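Local coordinates for protein 2-hydroxyisobutanoyl-CoA mutase large subunit (Aquincola tertiaricarbonis, PDB 4R3U) that catalyses, together with its cobalamin-binding small subunit, the interconversion of 2-hydroxyisobutyryl-CoA and (S)-3-hydroxybutyryl-CoA, at residues 109-112 with 113-117; 155-158 with 159-162. All blocks are in the same frame, centred on the assembly; numbering follows the deposited sequence.

How the interactions relate
Followed from the N terminus, the chain leaves strand 97-102 and enters helix 107-119, where interaction 1 links successive turns of one continuous helix before strand 125-128 completes the beta-alpha-beta unit. Beyond helix 131-135 comes a loop that ends in interaction 2, which fixes the entry into helix 158-164. Both contacts are local, so neither closes a long loop; they follow in series, without nesting or crossing. The centres of interactions 1 and 2 lie about 16 Å apart, their nearest atoms about 6 Å. The two are nevertheless neighbours through the C-terminal end of helix 158-164 and the residues just after it, where N111 bonds to the carbonyls of L164 and A166 and K115 makes a salt bridge to D167.

Interaction 1: residues 109-112 with 113-117; sequences DTNK and RFKYL
D109 makes the first i to i+4 bond between these two segments, its carbonyl O accepting a weak, long bond from the backbone N of R113. Its carboxylate turns to the T106 amide and R504. T110 meets F114 twice. Carbonyl O of T110 takes the N-H of F114 at 2.9 Å and lies over one face of the F114 ring, displaced toward the rim. The methyl adds an off-centre CH-pi contact, CG2 of T110 standing 4.1 Å from the centroid of the F114 ring, while OG1 bonds to F104 O. N111 carries a short side-chain link. With CG opposite the backbone N (chi1 178°), its amide reaches forward, and OD1 of N111 receives NZ of K115 at 2.7 Å on a lone pair in the carbonyl plane. The amide is gripped from both ends, because ND2 bonds to the carbonyls of L164 and A166. The extended chain of K115 runs over N111 O, which approaches its CG to 3.3 Å, and the ammonium is shared with D167 in a salt bridge. A methionine in place of K115 would probably leave OD1 of N111 without its donor and the D167 carboxylate without this positive mate. K112 closes the segment: its O accepts from Y116 N, its chain bends at chi3 and chi4, and two waters join NZ to R113. One accepts from NZ of K112 at 2.8 Å and from NE of R113; the other links NZ to NH1. Both waters lie at the guanidinium edge, while NH2 of R113 bonds to P388 O. Within the barrel's beta-alpha-beta unit, F114 packs on A102 of strand 97-102 and on I125 and T127 of strand 125-128, whereas R113 and L117 touch M393 of helix 390-405.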
loop_
_atom_site.group_PDB
_atom_site.type_symbol
_atom_site.label_atom_id
_atom_site.label_comp_id
_atom_site.label_asym_id
_atom_site.label_seq_id
_atom_site.Cartn_x
_atom_site.Cartn_y
_atom_site.Cartn_z
ATOM N N ASP A 109 -8.710 -2.889 -31.232
ATOM C CA ASP A 109 -9.269 -2.703 -29.903
ATOM C C ASP A 109 -8.168 -2.619 -28.823
ATOM O O ASP A 109 -8.123 -1.646 -28.057
ATOM C CB ASP A 109 -10.333 -3.782 -29.598
ATOM C CG ASP A 109 -11.489 -3.802 -30.591
ATOM O OD1 ASP A 109 -11.900 -2.710 -31.052
ATOM O OD2 ASP A 109 -11.988 -4.909 -30.903
ATOM N N THR A 110 -7.271 -3.615 -28.797
ATOM C CA THR A 110 -6.123 -3.700 -27.871
ATOM C C THR A 110 -5.104 -2.580 -28.158
ATOM O O THR A 110 -4.479 -2.085 -27.222
ATOM C CB THR A 110 -5.520 -5.131 -27.904
ATOM O OG1 THR A 110 -6.552 -6.039 -27.544
ATOM C CG2 THR A 110 -4.371 -5.308 -26.941
ATOM N N ASN A 111 -4.953 -2.171 -29.443
ATOM C CA ASN A 111 -4.061 -1.072 -29.835
ATOM C C ASN A 111 -4.492 0.252 -29.169
ATOM O O ASN A 111 -3.636 1.016 -28.736
ATOM C CB ASN A 111 -4.033 -0.914 -31.360
ATOM C CG ASN A 111 -3.186 0.221 -31.851
ATOM O OD1 ASN A 111 -3.697 1.284 -32.198
ATOM N ND2 ASN A 111 -1.873 0.023 -31.886
ATOM N N LYS A 112 -5.820 0.508 -29.088
ATOM C CA LYS A 112 -6.417 1.680 -28.448
ATOM C C LYS A 112 -6.034 1.679 -26.938
ATOM O O LYS A 112 -5.595 2.716 -26.415
ATOM C CB LYS A 112 -7.951 1.683 -28.667
ATOM C CG LYS A 112 -8.695 2.895 -28.066
ATOM C CD LYS A 112 -10.191 2.636 -27.861
ATOM C CE LYS A 112 -10.615 2.376 -26.411
ATOM N NZ LYS A 112 -10.696 0.927 -26.054
ATOM N N ARG A 113 -6.156 0.504 -26.267
ATOM C CA ARG A 113 -5.760 0.317 -24.858
ATOM C C ARG A 113 -4.240 0.507 -24.655
ATOM O O ARG A 113 -3.863 1.127 -23.668
ATOM C CB ARG A 113 -6.219 -1.049 -24.308
ATOM C CG ARG A 113 -5.994 -1.256 -22.797
ATOM C CD ARG A 113 -6.726 -0.260 -21.897
ATOM N NE ARG A 113 -8.152 -0.552 -21.877
ATOM C CZ ARG A 113 -8.737 -1.307 -20.960
ATOM N NH1 ARG A 113 -10.026 -1.567 -21.039
ATOM N NH2 ARG A 113 -8.017 -1.880 -20.003
ATOM N N PHE A 114 -3.368 0.013 -25.594
ATOM C CA PHE A 114 -1.908 0.241 -25.526
ATOM C C PHE A 114 -1.639 1.733 -25.409
ATOM O O PHE A 114 -0.915 2.167 -24.515
ATOM C CB PHE A 114 -1.163 -0.298 -26.767
ATOM C CG PHE A 114 -1.018 -1.796 -26.863
ATOM C CD1 PHE A 114 -1.230 -2.612 -25.748
ATOM C CD2 PHE A 114 -0.693 -2.403 -28.074
ATOM C CE1 PHE A 114 -1.099 -4.004 -25.847
ATOM C CE2 PHE A 114 -0.515 -3.786 -28.155
ATOM C CZ PHE A 114 -0.738 -4.580 -27.045
ATOM N N LYS A 115 -2.255 2.505 -26.314
ATOM C CA LYS A 115 -2.133 3.968 -26.418
ATOM C C LYS A 115 -2.610 4.670 -25.162
ATOM O O LYS A 115 -1.898 5.546 -24.667
ATOM C CB LYS A 115 -2.782 4.485 -27.706
ATOM C CG LYS A 115 -2.052 3.944 -28.933
ATOM C CD LYS A 115 -2.758 4.208 -30.238
ATOM C CE LYS A 115 -1.844 3.939 -31.410
ATOM N NZ LYS A 115 -2.620 3.769 -32.673
ATOM N N TYR A 116 -3.750 4.225 -24.586
ATOM C CA TYR A 116 -4.272 4.743 -23.324
ATOM C C TYR A 116 -3.256 4.513 -22.189
ATOM O O TYR A 116 -2.950 5.439 -21.419
ATOM C CB TYR A 116 -5.602 4.065 -22.960
ATOM C CG TYR A 116 -6.072 4.437 -21.580
ATOM C CD1 TYR A 116 -6.714 5.653 -21.345
ATOM C CD2 TYR A 116 -5.803 3.614 -20.483
ATOM C CE1 TYR A 116 -7.113 6.024 -20.058
ATOM C CE2 TYR A 116 -6.172 3.988 -19.190
ATOM C CZ TYR A 116 -6.848 5.183 -18.988
ATOM O OH TYR A 116 -7.257 5.543 -17.732
ATOM N N LEU A 117 -2.784 3.250 -22.062
ATOM C CA LEU A 117 -1.823 2.795 -21.052
ATOM C C LEU A 117 -0.516 3.557 -21.159
ATOM O O LEU A 117 0.024 3.968 -20.130
ATOM C CB LEU A 117 -1.599 1.261 -21.160
ATOM C CG LEU A 117 -2.793 0.364 -20.806
ATOM C CD1 LEU A 117 -2.512 -1.061 -21.157
ATOM C CD2 LEU A 117 -3.187 0.506 -19.331
HETATM O O HOH W 1 -11.715 0.192 -23.244
HETATM O O HOH W 2 -8.961 1.441 -23.897
#

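Interaction 2: residues 155-158 with 159-162; sequences IDTL and ADME
T157 and D160 form a capping box at the start of helix 158-164, with T157 as N-cap. The exchange is unequal. OG1 of T157, set between its own N and carbonyl carbon (chi1 65°), accepts only a weak bond from the amide N of D160 at 3.4 Å. In return, OD2 of D160 accepts the T157 N-H at 3.3 Å, a donor that comes from above the carboxylate plane. The same oxygen is met much more closely by the preceding amide, D156 N to D160 OD2 being 2.6 Å, nearly along the C-O axis and fairly straight at 165°. One carboxylate thus gathers two consecutive amides of the incoming loop. Beside it, CD1 of I155 rests 3.9 Å from CB of D160, the two side chains running past each other in opposite directions. The first turn is then joined by L158, whose O accepts from E162 N at 3.0 Å, while the E162 carboxylate pairs with K196. From helix 501-515, R508 makes a salt bridge to OD1 of D160, and Q505 donates to OD2 of both D160 and D156; D156 OD2 is also bonded by S139 OG and T509 OG1. Two amides, a guanidinium and the helix N terminus are likely to hold D160 in its anionic form, although the D156 carboxylate, with its OD2 4.5 Å from OD2 of D160, would probably oppose this in part.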
loop_
_atom_site.group_PDB
_atom_site.type_symbol
_atom_site.label_atom_id
_atom_site.label_comp_id
_atom_site.label_asym_id
_atom_site.label_seq_id
_atom_site.Cartn_x
_atom_site.Cartn_y
_atom_site.Cartn_z
ATOM N N ILE A 155 -5.527 -13.101 -32.480
ATOM C CA ILE A 155 -4.488 -13.031 -33.491
ATOM C C ILE A 155 -4.563 -14.325 -34.320
ATOM O O ILE A 155 -4.370 -15.421 -33.784
ATOM C CB ILE A 155 -3.040 -12.666 -33.007
ATOM C CG1 ILE A 155 -3.008 -11.414 -32.079
ATOM C CG2 ILE A 155 -2.062 -12.500 -34.222
ATOM C CD1 ILE A 155 -3.176 -10.028 -32.750
ATOM N N ASP A 156 -4.893 -14.195 -35.622
ATOM C CA ASP A 156 -4.981 -15.353 -36.531
ATOM C C ASP A 156 -3.940 -15.228 -37.595
ATOM O O ASP A 156 -3.386 -16.230 -38.013
ATOM C CB ASP A 156 -6.375 -15.488 -37.195
ATOM C CG ASP A 156 -7.534 -15.734 -36.250
ATOM O OD1 ASP A 156 -7.297 -16.210 -35.140
ATOM O OD2 ASP A 156 -8.672 -15.437 -36.621
ATOM N N THR A 157 -3.671 -13.979 -38.016
ATOM C CA THR A 157 -2.792 -13.568 -39.130
ATOM C C THR A 157 -1.821 -12.413 -38.737
ATOM O O THR A 157 -2.019 -11.727 -37.731
ATOM C CB THR A 157 -3.683 -13.108 -40.307
ATOM O OG1 THR A 157 -4.407 -11.933 -39.921
ATOM C CG2 THR A 157 -4.669 -14.170 -40.758
ATOM N N LEU A 158 -0.786 -12.208 -39.553
ATOM C CA LEU A 158 0.189 -11.129 -39.399
ATOM C C LEU A 158 -0.548 -9.780 -39.567
ATOM O O LEU A 158 -0.210 -8.805 -38.881
ATOM C CB LEU A 158 1.301 -11.299 -40.437
ATOM C CG LEU A 158 2.255 -10.134 -40.727
ATOM C CD1 LEU A 158 3.049 -9.729 -39.482
ATOM C CD2 LEU A 158 3.201 -10.517 -41.852
ATOM N N ALA A 159 -1.592 -9.758 -40.435
ATOM C CA ALA A 159 -2.473 -8.621 -40.675
ATOM C C ALA A 159 -3.071 -8.096 -39.360
ATOM O O ALA A 159 -3.133 -6.882 -39.172
ATOM C CB ALA A 159 -3.582 -9.024 -41.623
ATOM N N ASP A 160 -3.476 -9.006 -38.436
ATOM C CA ASP A 160 -4.046 -8.667 -37.127
ATOM C C ASP A 160 -2.977 -8.039 -36.240
ATOM O O ASP A 160 -3.292 -7.173 -35.395
ATOM C CB ASP A 160 -4.564 -9.911 -36.386
ATOM C CG ASP A 160 -5.649 -10.741 -37.029
ATOM O OD1 ASP A 160 -6.429 -10.188 -37.836
ATOM O OD2 ASP A 160 -5.788 -11.923 -36.646
ATOM N N MET A 161 -1.730 -8.552 -36.345
ATOM C CA MET A 161 -0.621 -8.004 -35.550
ATOM C C MET A 161 -0.278 -6.556 -36.004
ATOM O O MET A 161 0.114 -5.737 -35.171
ATOM C CB MET A 161 0.625 -8.912 -35.590
ATOM C CG MET A 161 1.680 -8.505 -34.569
ATOM S SD MET A 161 3.026 -9.683 -34.375
ATOM C CE MET A 161 2.118 -11.049 -33.492
ATOM N N GLU A 162 -0.455 -6.249 -37.300
ATOM C CA GLU A 162 -0.221 -4.927 -37.860
ATOM C C GLU A 162 -1.223 -3.983 -37.227
ATOM O O GLU A 162 -0.827 -2.895 -36.805
ATOM C CB GLU A 162 -0.365 -4.951 -39.388
ATOM C CG GLU A 162 0.731 -5.759 -40.063
ATOM C CD GLU A 162 0.540 -6.132 -41.520
ATOM O OE1 GLU A 162 -0.595 -6.018 -42.037
ATOM O OE2 GLU A 162 1.531 -6.583 -42.134
#